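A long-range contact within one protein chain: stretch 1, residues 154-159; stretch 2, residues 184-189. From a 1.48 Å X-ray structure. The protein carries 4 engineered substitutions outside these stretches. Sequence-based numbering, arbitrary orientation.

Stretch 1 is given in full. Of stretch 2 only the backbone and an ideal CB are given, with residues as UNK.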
# COMPACT_ATOMS: atom_id res chain seq x y z
N ASN A 154 14.30 -2.64 5.10
CA ASN A 154 14.82 -3.41 6.26
C ASN A 154 13.84 -3.40 7.41
O ASN A 154 14.15 -3.17 8.57
CB ASN A 154 16.18 -2.83 6.67
CG ASN A 154 17.31 -3.28 5.73
OD1 ASN A 154 17.45 -4.45 5.43
ND2 ASN A 154 18.10 -2.34 5.26
N TYR A 155 12.59 -3.69 7.05
CA TYR A 155 11.54 -3.86 8.06
C TYR A 155 11.78 -5.14 8.87
O TYR A 155 12.04 -6.17 8.28
CB TYR A 155 10.20 -3.97 7.33
CG TYR A 155 8.98 -4.22 8.21
CD1 TYR A 155 8.30 -3.19 8.81
CD2 TYR A 155 8.50 -5.53 8.42
CE1 TYR A 155 7.16 -3.43 9.60
CE2 TYR A 155 7.41 -5.80 9.21
CZ TYR A 155 6.74 -4.75 9.80
OH TYR A 155 5.63 -5.00 10.60
N ILE A 156 11.68 -5.07 10.20
CA ILE A 156 11.93 -6.24 11.05
C ILE A 156 10.64 -7.04 11.18
O ILE A 156 9.72 -6.65 11.94
CB ILE A 156 12.53 -5.79 12.38
CG1 ILE A 156 13.80 -4.97 12.16
CG2 ILE A 156 12.71 -7.00 13.30
CD1 ILE A 156 14.22 -4.23 13.39
N ALA A 157 10.51 -8.13 10.43
CA ALA A 157 9.37 -8.99 10.50
C ALA A 157 9.64 -10.07 11.57
O ALA A 157 10.82 -10.43 11.81
CB ALA A 157 9.11 -9.62 9.17
N PRO A 158 8.58 -10.62 12.13
CA PRO A 158 8.81 -11.67 13.14
C PRO A 158 9.56 -12.84 12.57
O PRO A 158 9.30 -13.24 11.41
CB PRO A 158 7.40 -12.06 13.59
CG PRO A 158 6.61 -10.78 13.34
CD PRO A 158 7.13 -10.29 12.04
N ILE A 159 10.49 -13.35 13.37
CA ILE A 159 11.36 -14.51 13.04
C ILE A 159 12.42 -14.23 11.98
O ILE A 159 13.62 -14.36 12.24
CB ILE A 159 10.58 -15.76 12.64
CG1 ILE A 159 9.60 -16.13 13.78
CG2 ILE A 159 11.58 -16.92 12.41
CD1 ILE A 159 8.70 -17.32 13.52
N UNK A 184 -0.81 2.57 7.70
CA UNK A 184 -1.74 1.43 7.67
C UNK A 184 -0.93 0.21 7.27
O UNK A 184 -0.29 0.22 6.23
CB UNK A 184 -2.91 1.66 6.71
N UNK A 185 -0.95 -0.84 8.06
CA UNK A 185 -0.25 -2.09 7.70
C UNK A 185 -1.27 -3.19 7.78
O UNK A 185 -1.42 -3.82 8.84
CB UNK A 185 0.95 -2.38 8.61
N UNK A 186 -1.96 -3.47 6.67
CA UNK A 186 -3.02 -4.47 6.65
C UNK A 186 -2.48 -5.87 6.85
O UNK A 186 -3.23 -6.78 7.25
CB UNK A 186 -3.79 -4.40 5.33
N UNK A 187 -1.20 -6.06 6.61
CA UNK A 187 -0.52 -7.35 6.87
C UNK A 187 -0.31 -7.62 8.34
O UNK A 187 -0.33 -8.78 8.82
CB UNK A 187 0.84 -7.39 6.16
N UNK A 188 -0.05 -6.57 9.12
CA UNK A 188 0.31 -6.68 10.53
C UNK A 188 -0.99 -6.66 11.33
O UNK A 188 -1.40 -5.62 11.85
CB UNK A 188 1.25 -5.56 10.96
N UNK A 189 -1.64 -7.82 11.42
CA UNK A 189 -2.99 -7.86 11.92
C UNK A 189 -3.06 -7.59 13.42
O UNK A 189 -4.12 -7.23 13.90
CB UNK A 189 -3.62 -9.22 11.60

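Stretch 1 presents to its partner the side chain of Tyr155, whose CA-to-CB bond points toward stretch 2 and whose phenol ends in a hydroxyl, followed by the methyl of Ala157 and the ring of Pro158. The two backbones stay well apart, the nearest CA atoms, those of Ala157 and position 188, lying 9.3 Å from each other, so any contact must be made by side chains.

Position 184 is extended, with phi/psi of -133/124, and its CB has nothing of stretch 1 within reach. Stretch 1 sets no preference here; beta-branched residues would suit the backbone, as would many others. The deposited residue is Ile184, which takes no part in the contact.

At position 185 the CA-to-CB bond points toward stretch 1, but the ideal CB has no atom of that stretch within 5.5 Å. The space in front of it leads to the Tyr155 hydroxyl, so a polar side chain of moderate length would be suitable. The position also opens a type I turn, where Asp, Asn or Ser can accept from the following backbone amides. It is Asp185. Its OD1 receives weak hydrogen bonds from the N of position 187 (3.2 Å) and the N of position 188 (3.3 Å), beside the turn's own bond from N of 188 to Asp185 O (3.1 Å). OD2 of Asp185 lies 3.7 Å from Tyr155 OH, too far for direct bonding, and a water closes the gap: its O donates to Asp185 OD2 at 2.7 Å and is hydrogen-bonded to Tyr155 OH, also at 2.7 Å.

Position 186, within the turn at -68/-19, is out of reach of stretch 1. Small polar residues, or proline, are common at such a corner; Ser186 occupies it without touching stretch 1.

Position 187 again directs its CB toward stretch 1, but from a distance that a short side chain could not span. What lies ahead is largely apolar: the Tyr155 ring, the Ala157 methyl and the Pro158 ring. A long hydrophobic or aromatic residue would fit, Met, Phe or Trp among them. Trp187, with chi1 at 176° (t), carries its six-membered ring into this space. Trp187 CZ3 lies 4.0 Å from Tyr155 CE2, while Trp187 CH2 lies 4.0 Å from Pro158 CD and 4.3 Å from Ala157 CB. Pro158 CD and Tyr155 OH both meet the indole at its edge.

At position 188 CB also points toward stretch 1, and the ideal CB is 4.4 Å from Tyr155 OH. The carbonyl of Ile156 lies farther on, so a long chain with a donor at its tip, Lys or Arg, would be apt, although Gln could also serve. Lys188 runs its aliphatic part past the phenol, with Lys188 CD 3.7 Å from Tyr155 OH. Its NZ gives a hydrogen bond to the O of a second water (2.9 Å), which donates to Ile156 O (3.1 Å) and bonds to Tyr155 OH (2.8 Å).

Position 189 lies beyond reach of stretch 1, which sets no preference; Thr189 does not touch stretch 1.

Stretch 2 184-189: IDSWKT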
# COMPACT_ATOMS: atom_id res chain seq x y z
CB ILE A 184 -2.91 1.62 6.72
CG1 ILE A 184 -3.63 2.92 6.96
CG2 ILE A 184 -3.85 0.45 6.81
CD1 ILE A 184 -4.36 3.41 5.75
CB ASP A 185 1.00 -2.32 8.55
CG ASP A 185 1.86 -3.43 8.03
OD1 ASP A 185 1.36 -4.23 7.23
OD2 ASP A 185 3.05 -3.47 8.39
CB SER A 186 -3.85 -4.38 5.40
OG SER A 186 -3.07 -4.69 4.23
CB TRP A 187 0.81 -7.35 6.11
CG TRP A 187 1.70 -8.51 6.33
CD1 TRP A 187 1.68 -9.65 5.60
CD2 TRP A 187 2.69 -8.65 7.31
NE1 TRP A 187 2.63 -10.52 6.09
CE2 TRP A 187 3.30 -9.91 7.11
CE3 TRP A 187 3.19 -7.81 8.30
CZ2 TRP A 187 4.35 -10.36 7.93
CZ3 TRP A 187 4.27 -8.28 9.12
CH2 TRP A 187 4.80 -9.54 8.93
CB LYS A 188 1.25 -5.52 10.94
CG LYS A 188 1.81 -5.58 12.37
CD LYS A 188 2.95 -6.56 12.58
CE LYS A 188 3.48 -6.41 13.98
NZ LYS A 188 4.59 -7.35 14.32
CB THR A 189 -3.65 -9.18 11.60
OG1 THR A 189 -2.79 -10.20 12.10
CG2 THR A 189 -3.89 -9.34 10.11
O HOH W 1 4.06 -2.85 10.83
O HOH W 2 6.69 -6.80 12.39
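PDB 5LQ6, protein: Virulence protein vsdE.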